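Local coordinates for protein putative NADH dehydrogenase/NAD(P)H nitroreductase (Bacteroides thetaiotaomicron VPI-5482, PDB 3KWK) that binds flavin mononucleotide and probably acts as a flavin-dependent oxidoreductase of the nitroreductase family, at residues I35-M38 / L39-G42; S94-W97 / Y98-C101; M131-V134 / R135-H139. All coordinates share one frame; numbering follows the deposited sequence.

Interaction 1 of 3, residues I35-M38 / L39-G42; sequences IDLM and LRAG
Leu39 turns its CD1 branch back toward Ile35, one helical turn earlier, and meets CG2 of Ile35 at 4.3 Å, a loose touch between two branched apolar side chains. With CG of Leu39 anti to its own carbonyl carbon (chi1 -66°), the isobutyl group leans toward the start of the helix, and its CG comes to 3.5 Å from Ile35 O. On another side of the helix, in the conformer of Arg40 given, one of two, Leu37 CD2 runs beside the aliphatic part of Arg40, approaching CD at 4.4 Å. Beneath the side chains four successive i to i+4 backbone bonds hold the turns in step: Leu39 N to Ile35 O, Arg40 N to Asp36 O, Ala41 N to Leu37 O, the shortest at 2.9 Å, and Gly42 N to Met38 O.

The charged ends look outward from this ladder. Asp36 OD2 forms a salt bridge with Lys32, while in that same conformer the Arg40 guanidinium makes a cation-pi contact with Tyr165 of the second subunit. Selenomethionine Met38, with its unbranched, flexible chain, packs on Ile108, Ala111 and Ala112 of helix 97-114; Leu39 covers Phe56 and Val58 of strand 54-59. This is an amphipathic alpha-helix of the nitroreductase fold, packed against the sheet and helix 97-114, with Leu37, Leu39, Arg40 and Ala41 also reaching the second subunit.

Interaction 2 of 3, residues S94-W97 / Y98-C101; sequences SFYW and YLDC. With FMN (flavin mononucleotide), chain B.
Ser94 and Asp100 are joined through a water across the start of helix 97-114, where an ST turn and a type I beta turn lead into the helix and Tyr96 is the N-cap. Ser94 OG accepts the Tyr96 backbone N-H at 2.9 Å, closing the ST turn, and donates to the water, which in turn donates to Asp100 OD2 at 2.7 Å. The same carboxylate oxygen is bonded to Ser47, while OD1 accepts from Gly48 N, so both oxygens of this buried aspartate are satisfied. Tyr96 O takes two backbone donors: Asp100 N approaches nearly along the C=O axis, and Leu99 N, at 2.9 Å, sits above the carbonyl plane. Cys101 N closes the next turn on Trp97 O.

A second water donates to Phe95 O and is hydrogen-bonded to Tyr98 OH, which also meets Tyr125 of the second subunit; Tyr96 OH bonds Tyr127 of that subunit. Polar-tipped tyrosines thus suit a dimer interface. The edge of Tyr98 is directed at the face of the Trp97 five-membered ring in a T-shaped pair, planes at 83°. Tyr98 CG lies between its own backbone N and carbonyl carbon (chi1 48°), which folds the ring back over the indole of Trp97, and Tyr98 CB makes a CH-pi contact with the six-membered ring.

FMN, hydrogen-bonded to Arg19, Ser21 and Lys164 of the second subunit, presents the dimethylbenzene end of its ring here. Leu99 CB lies 4.0 Å from FMN C7M, and Asp100 OD1 3.3 Å from FMN C8M.

Interaction 3 of 3, residues M131-V134 / R135-H139; sequences MEVV and RKYTH
Thr138 bonds twice to Val134 O, at the C-terminal end of helix 128-138. Val134 O accepts from Thr138 N, nearly in line with the C=O bond, and from Thr138 OG1 at 2.8 Å, which comes from above the carbonyl plane. A chi1 of 63° places that hydroxyl between its own backbone N and carbonyl carbon, where it can fold back onto the preceding turn. Tyr137 N adds a weak bond to the same oxygen beside its better one to Val133 O. Earlier in the helix, Arg135 N and Lys136 N bond to Met131 O and Glu132 O. His139, with positive phi, ends the helical run.

Among apolar contacts, Val133 CG1 meets the Tyr137 ring at CD2, 4.1 Å away. The same CD2 lies 3.2 Å from Val133 O, which sits at the ring edge near its plane. Both residues face helix 62-71, with Val133 on Ala71 and Tyr137 on Met68; branched Val134 faces inward, onto Ile86 and Val149 of the sheet.

The charged pair is looser. Glu132 bends at chi2 (57°), bringing OE1 to 3.7 Å from Arg135 CD but leaving it 4.2 Å from Arg135 NE, beyond a salt bridge. The guanidinium is held instead by Ile144 O, through NH1. Between Glu132 and Arg135 there is therefore probably a modest attraction without direct contact of the charged atoms, whereas the threonine hydroxyl adds to the backbone donor of Val134 O and ties its own side chain to the last helical turn.

Overall arrangement
From the N terminus, interaction 1 comes first, within helix 32-43; interaction 2 follows at the loop leading from strand 83-90 into helix 97-114, and interaction 3 lies late in helix 128-138. Each is local and closes no loop larger than a helical turn or the turn entering a helix, so the three stand in series without nesting or crossing. Interactions 2 and 3 approach to about 4 Å between nearest atoms, and Tyr125 bridges them by packing on both Trp97 and Met131. Interaction 1 rests on a later part of the helix that interaction 2 opens, about 6 Å from interaction 2 at the nearest atoms. All three border strand 144-153 and touch the second subunit, so helices 32-43, 97-114 and 128-138 are joined both to the sheet and to the partner subunit.

Interaction 1 of 3, residues I35-M38 / L39-G42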
loop_
_atom_site.group_PDB
_atom_site.type_symbol
_atom_site.label_atom_id
_atom_site.label_comp_id
_atom_site.label_asym_id
_atom_site.label_seq_id
_atom_site.Cartn_x
_atom_site.Cartn_y
_atom_site.Cartn_z
ATOM N N ILE A 35 10.014 -5.522 -15.413
ATOM C CA ILE A 35 10.683 -5.263 -14.150
ATOM C C ILE A 35 10.857 -3.758 -13.920
ATOM O O ILE A 35 10.607 -3.259 -12.818
ATOM C CB ILE A 35 12.050 -6.000 -14.057
ATOM C CG1 ILE A 35 11.817 -7.508 -14.158
ATOM C CG2 ILE A 35 12.715 -5.719 -12.715
ATOM C CD1 ILE A 35 13.076 -8.381 -14.301
ATOM N N ASP A 36 11.275 -3.056 -14.975
ATOM C CA ASP A 36 11.456 -1.596 -14.889
ATOM C C ASP A 36 10.168 -0.869 -14.507
ATOM O O ASP A 36 10.171 0.001 -13.644
ATOM C CB ASP A 36 12.020 -1.041 -16.195
ATOM C CG ASP A 36 13.439 -1.582 -16.568
ATOM O OD1 ASP A 36 14.165 -2.045 -15.672
ATOM O OD2 ASP A 36 13.825 -1.531 -17.801
ATOM N N LEU A 37 9.054 -1.300 -15.106
ATOM C CA LEU A 37 7.751 -0.714 -14.809
ATOM C C LEU A 37 7.267 -1.032 -13.395
ATOM O O LEU A 37 6.627 -0.206 -12.750
ATOM C CB LEU A 37 6.732 -1.121 -15.884
ATOM C CG LEU A 37 6.851 -0.352 -17.204
ATOM C CD1 LEU A 37 6.109 -1.097 -18.354
ATOM C CD2 LEU A 37 6.315 1.075 -17.052
HETATM N N MSE A 38 7.554 -2.233 -12.910
HETATM C CA MSE A 38 7.226 -2.568 -11.499
HETATM C C MSE A 38 7.962 -1.596 -10.562
HETATM O O MSE A 38 7.387 -1.123 -9.592
HETATM C CB MSE A 38 7.601 -4.027 -11.195
HETATM C CG MSE A 38 6.700 -4.975 -11.859
HETATM SE SE MSE A 38 7.379 -6.854 -11.749
HETATM C CE MSE A 38 7.138 -6.923 -9.964
ATOM N N LEU A 39 9.250 -1.356 -10.793
ATOM C CA LEU A 39 10.035 -0.428 -9.957
ATOM C C LEU A 39 9.492 1.002 -10.049
ATOM O O LEU A 39 9.360 1.681 -9.009
ATOM C CB LEU A 39 11.519 -0.503 -10.364
ATOM C CG LEU A 39 12.189 -1.865 -10.075
ATOM C CD1 LEU A 39 13.502 -1.980 -10.839
ATOM C CD2 LEU A 39 12.440 -2.062 -8.617
ATOM N N ARG A 40 9.165 1.456 -11.256
ATOM C CA ARG A 40 8.563 2.765 -11.424
ATOM C C ARG A 40 7.244 2.861 -10.678
ATOM O O ARG A 40 6.933 3.907 -10.083
ATOM C CB ARG A 40 8.366 3.053 -12.904
ATOM C CG ARG A 40 7.797 4.398 -13.254
ATOM C CD ARG A 40 7.776 4.531 -14.764
ATOM N NE ARG A 40 8.970 5.219 -15.272
ATOM C CZ ARG A 40 10.163 4.644 -15.463
ATOM N NH1 ARG A 40 10.341 3.350 -15.217
ATOM N NH2 ARG A 40 11.186 5.363 -15.917
ATOM N N ALA A 41 6.463 1.773 -10.691
ATOM C CA ALA A 41 5.240 1.735 -9.949
ATOM C C ALA A 41 5.490 1.899 -8.417
ATOM O O ALA A 41 4.855 2.724 -7.731
ATOM C CB ALA A 41 4.413 0.428 -10.226
ATOM N N GLY A 42 6.453 1.126 -7.913
ATOM C CA GLY A 42 6.849 1.232 -6.505
ATOM C C GLY A 42 7.219 2.657 -6.104
ATOM O O GLY A 42 6.768 3.143 -5.056
#

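Interaction 2 of 3, residues S94-W97 / Y98-C101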
loop_
_atom_site.group_PDB
_atom_site.type_symbol
_atom_site.label_atom_id
_atom_site.label_comp_id
_atom_site.label_asym_id
_atom_site.label_seq_id
_atom_site.Cartn_x
_atom_site.Cartn_y
_atom_site.Cartn_z
ATOM N N SER A 94 13.338 8.582 7.398
ATOM C CA SER A 94 11.910 8.611 7.691
ATOM C C SER A 94 11.446 7.567 8.685
ATOM O O SER A 94 11.723 6.375 8.525
ATOM C CB SER A 94 11.127 8.368 6.416
ATOM O OG SER A 94 9.738 8.306 6.689
ATOM N N PHE A 95 10.720 8.002 9.697
ATOM C CA PHE A 95 10.042 7.041 10.600
ATOM C C PHE A 95 8.699 6.558 10.027
ATOM O O PHE A 95 8.008 5.767 10.664
ATOM C CB PHE A 95 9.897 7.571 12.036
ATOM C CG PHE A 95 9.173 8.908 12.171
ATOM C CD1 PHE A 95 7.801 8.962 12.005
ATOM C CD2 PHE A 95 9.849 10.068 12.484
ATOM C CE1 PHE A 95 7.096 10.151 12.112
ATOM C CE2 PHE A 95 9.170 11.239 12.607
ATOM C CZ PHE A 95 7.768 11.277 12.402
ATOM N N TYR A 96 8.346 7.027 8.830
ATOM C CA TYR A 96 7.198 6.464 8.126
ATOM C C TYR A 96 7.624 5.374 7.164
ATOM O O TYR A 96 6.800 4.902 6.411
ATOM C CB TYR A 96 6.483 7.534 7.312
ATOM C CG TYR A 96 6.017 8.771 8.018
ATOM C CD1 TYR A 96 4.900 8.755 8.819
ATOM C CD2 TYR A 96 6.628 9.981 7.789
ATOM C CE1 TYR A 96 4.455 9.909 9.426
ATOM C CE2 TYR A 96 6.171 11.145 8.353
ATOM C CZ TYR A 96 5.089 11.118 9.151
ATOM O OH TYR A 96 4.651 12.319 9.684
ATOM N N TRP A 97 8.903 4.966 7.171
ATOM C CA TRP A 97 9.440 4.160 6.092
ATOM C C TRP A 97 8.598 2.947 5.803
ATOM O O TRP A 97 8.415 2.608 4.672
ATOM C CB TRP A 97 10.923 3.782 6.317
ATOM C CG TRP A 97 11.137 2.813 7.436
ATOM C CD1 TRP A 97 11.389 3.103 8.754
ATOM C CD2 TRP A 97 11.151 1.391 7.332
ATOM N NE1 TRP A 97 11.519 1.957 9.485
ATOM C CE2 TRP A 97 11.353 0.876 8.641
ATOM C CE3 TRP A 97 10.943 0.508 6.292
ATOM C CZ2 TRP A 97 11.352 -0.483 8.897
ATOM C CZ3 TRP A 97 10.991 -0.873 6.556
ATOM C CH2 TRP A 97 11.202 -1.339 7.845
ATOM N N TYR A 98 8.153 2.234 6.854
ATOM C CA TYR A 98 7.455 0.941 6.676
ATOM C C TYR A 98 6.020 1.146 6.158
ATOM O O TYR A 98 5.432 0.242 5.604
ATOM C CB TYR A 98 7.459 0.120 7.957
ATOM C CG TYR A 98 7.066 0.828 9.218
ATOM C CD1 TYR A 98 7.994 1.543 9.955
ATOM C CD2 TYR A 98 5.778 0.784 9.696
ATOM C CE1 TYR A 98 7.632 2.224 11.138
ATOM C CE2 TYR A 98 5.405 1.424 10.883
ATOM C CZ TYR A 98 6.343 2.164 11.585
ATOM O OH TYR A 98 5.993 2.786 12.759
ATOM N N LEU A 99 5.478 2.332 6.328
ATOM C CA LEU A 99 4.165 2.690 5.760
ATOM C C LEU A 99 4.337 3.046 4.283
ATOM O O LEU A 99 3.687 2.467 3.423
ATOM C CB LEU A 99 3.526 3.836 6.569
ATOM C CG LEU A 99 3.476 3.662 8.121
ATOM C CD1 LEU A 99 2.928 4.961 8.787
ATOM C CD2 LEU A 99 2.632 2.404 8.474
ATOM N N ASP A 100 5.193 4.024 3.970
ATOM C CA ASP A 100 5.542 4.355 2.609
ATOM C C ASP A 100 5.888 3.089 1.819
ATOM O O ASP A 100 5.428 2.894 0.695
ATOM C CB ASP A 100 6.769 5.263 2.510
ATOM C CG ASP A 100 6.609 6.640 3.143
ATOM O OD1 ASP A 100 5.558 6.955 3.782
ATOM O OD2 ASP A 100 7.577 7.421 2.924
ATOM N N CYS A 101 6.767 2.253 2.388
ATOM C CA CYS A 101 7.240 1.075 1.656
ATOM C C CYS A 101 6.135 0.042 1.482
ATOM O O CYS A 101 6.184 -0.771 0.530
ATOM C CB CYS A 101 8.425 0.444 2.361
ATOM S SG CYS A 101 9.922 1.440 2.246
HETATM N N1 FMN B . -0.408 14.598 3.678
HETATM C C2 FMN B . -1.037 15.508 4.476
HETATM O O2 FMN B . -1.540 16.520 3.958
HETATM N N3 FMN B . -1.102 15.316 5.847
HETATM C C4 FMN B . -0.542 14.222 6.471
HETATM O O4 FMN B . -0.637 14.082 7.730
HETATM C C4A FMN B . 0.104 13.295 5.649
HETATM N N5 FMN B . 0.714 12.177 6.202
HETATM C C5A FMN B . 1.177 11.174 5.395
HETATM C C6 FMN B . 1.639 9.988 5.985
HETATM C C7 FMN B . 2.059 8.953 5.163
HETATM C C7M FMN B . 2.566 7.624 5.749
HETATM C C8 FMN B . 2.040 9.069 3.786
HETATM C C8M FMN B . 2.506 7.903 2.951
HETATM C C9 FMN B . 1.601 10.248 3.210
HETATM C C9A FMN B . 1.161 11.313 4.011
HETATM N N10 FMN B . 0.739 12.526 3.459
HETATM C C10 FMN B . 0.160 13.468 4.261
HETATM C "C1'" FMN B . 0.748 12.709 1.987
HETATM C "C2'" FMN B . 2.158 13.012 1.487
HETATM O "O2'" FMN B . 2.561 14.335 1.854
HETATM C "C3'" FMN B . 2.279 12.776 -0.033
HETATM O "O3'" FMN B . 2.075 11.397 -0.339
HETATM C "C4'" FMN B . 3.673 13.187 -0.587
HETATM O "O4'" FMN B . 3.818 14.610 -0.478
HETATM C "C5'" FMN B . 3.898 12.737 -2.033
HETATM O "O5'" FMN B . 2.889 13.381 -2.805
HETATM P P FMN B . 1.837 12.518 -3.704
HETATM O O1P FMN B . 0.965 11.685 -2.746
HETATM O O2P FMN B . 1.065 13.669 -4.385
HETATM O O3P FMN B . 2.591 11.634 -4.677
HETATM O O HOH W 1 8.513 9.203 4.654
HETATM O O HOH W 2 7.348 5.048 13.173
#

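Interaction 3 of 3, residues M131-V134 / R135-H139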
loop_
_atom_site.group_PDB
_atom_site.type_symbol
_atom_site.label_atom_id
_atom_site.label_comp_id
_atom_site.label_asym_id
_atom_site.label_seq_id
_atom_site.Cartn_x
_atom_site.Cartn_y
_atom_site.Cartn_z
HETATM N N MSE A 131 15.062 -10.007 8.688
HETATM C CA MSE A 131 15.669 -8.762 8.207
HETATM C C MSE A 131 17.175 -8.964 8.145
HETATM O O MSE A 131 17.841 -8.505 7.214
HETATM C CB MSE A 131 15.324 -7.622 9.126
HETATM C CG MSE A 131 13.802 -7.398 9.211
HETATM SE SE MSE A 131 13.286 -6.106 10.560
HETATM C CE MSE A 131 13.777 -4.586 9.584
ATOM N N GLU A 132 17.725 -9.669 9.133
ATOM C CA GLU A 132 19.176 -9.957 9.136
ATOM C C GLU A 132 19.600 -10.875 7.986
ATOM O O GLU A 132 20.644 -10.660 7.403
ATOM C CB GLU A 132 19.592 -10.545 10.485
ATOM C CG GLU A 132 21.071 -10.963 10.577
ATOM C CD GLU A 132 22.094 -9.848 10.269
ATOM O OE1 GLU A 132 21.837 -8.633 10.537
ATOM O OE2 GLU A 132 23.195 -10.220 9.783
ATOM N N VAL A 133 18.797 -11.881 7.649
ATOM C CA VAL A 133 19.051 -12.722 6.466
ATOM C C VAL A 133 19.211 -11.854 5.238
ATOM O O VAL A 133 20.186 -11.991 4.495
ATOM C CB VAL A 133 17.941 -13.778 6.257
ATOM C CG1 VAL A 133 18.066 -14.492 4.904
ATOM C CG2 VAL A 133 17.971 -14.777 7.407
ATOM N N VAL A 134 18.218 -10.992 5.006
ATOM C CA VAL A 134 18.190 -10.153 3.833
ATOM C C VAL A 134 19.376 -9.213 3.856
ATOM O O VAL A 134 20.041 -9.040 2.850
ATOM C CB VAL A 134 16.855 -9.374 3.710
ATOM C CG1 VAL A 134 16.942 -8.334 2.562
ATOM C CG2 VAL A 134 15.692 -10.383 3.549
ATOM N N ARG A 135 19.678 -8.640 5.023
ATOM C CA ARG A 135 20.828 -7.725 5.156
ATOM C C ARG A 135 22.124 -8.413 4.773
ATOM O O ARG A 135 22.961 -7.867 4.049
ATOM C CB ARG A 135 20.908 -7.200 6.585
ATOM C CG ARG A 135 22.118 -6.308 6.855
ATOM C CD ARG A 135 22.056 -5.669 8.255
ATOM N NE ARG A 135 20.686 -5.154 8.583
ATOM C CZ ARG A 135 20.110 -4.085 8.015
ATOM N NH1 ARG A 135 20.748 -3.331 7.150
ATOM N NH2 ARG A 135 18.901 -3.727 8.374
ATOM N N LYS A 136 22.275 -9.670 5.192
ATOM C CA LYS A 136 23.493 -10.429 4.965
ATOM C C LYS A 136 23.692 -10.626 3.456
ATOM O O LYS A 136 24.788 -10.434 2.955
ATOM C CB LYS A 136 23.452 -11.765 5.743
ATOM C CG LYS A 136 24.560 -12.755 5.388
ATOM C CD LYS A 136 24.285 -14.173 5.895
ATOM C CE LYS A 136 25.501 -15.069 5.649
ATOM N NZ LYS A 136 25.475 -16.244 6.526
ATOM N N TYR A 137 22.658 -11.046 2.738
ATOM C CA TYR A 137 22.803 -11.458 1.353
ATOM C C TYR A 137 22.802 -10.289 0.382
ATOM O O TYR A 137 23.363 -10.378 -0.721
ATOM C CB TYR A 137 21.742 -12.523 0.996
ATOM C CG TYR A 137 22.130 -13.836 1.600
ATOM C CD1 TYR A 137 23.213 -14.547 1.094
ATOM C CD2 TYR A 137 21.516 -14.303 2.727
ATOM C CE1 TYR A 137 23.635 -15.736 1.692
ATOM C CE2 TYR A 137 21.924 -15.513 3.338
ATOM C CZ TYR A 137 22.983 -16.199 2.810
ATOM O OH TYR A 137 23.407 -17.399 3.382
ATOM N N THR A 138 22.231 -9.173 0.793
ATOM C CA THR A 138 22.180 -7.989 -0.084
ATOM C C THR A 138 23.064 -6.822 0.392
ATOM O O THR A 138 23.088 -5.786 -0.252
ATOM C CB THR A 138 20.745 -7.524 -0.382
ATOM O OG1 THR A 138 20.059 -7.097 0.813
ATOM C CG2 THR A 138 19.999 -8.635 -1.074
ATOM N N HIS A 139 23.796 -7.008 1.481
ATOM C CA HIS A 139 24.793 -6.059 1.967
ATOM C C HIS A 139 24.166 -4.707 2.335
ATOM O O HIS A 139 24.696 -3.627 2.019
ATOM C CB HIS A 139 25.948 -5.857 0.962
ATOM C CG HIS A 139 26.697 -7.110 0.651
ATOM N ND1 HIS A 139 28.028 -7.271 0.960
ATOM C CD2 HIS A 139 26.288 -8.273 0.102
ATOM C CE1 HIS A 139 28.411 -8.480 0.588
ATOM N NE2 HIS A 139 27.370 -9.112 0.072
#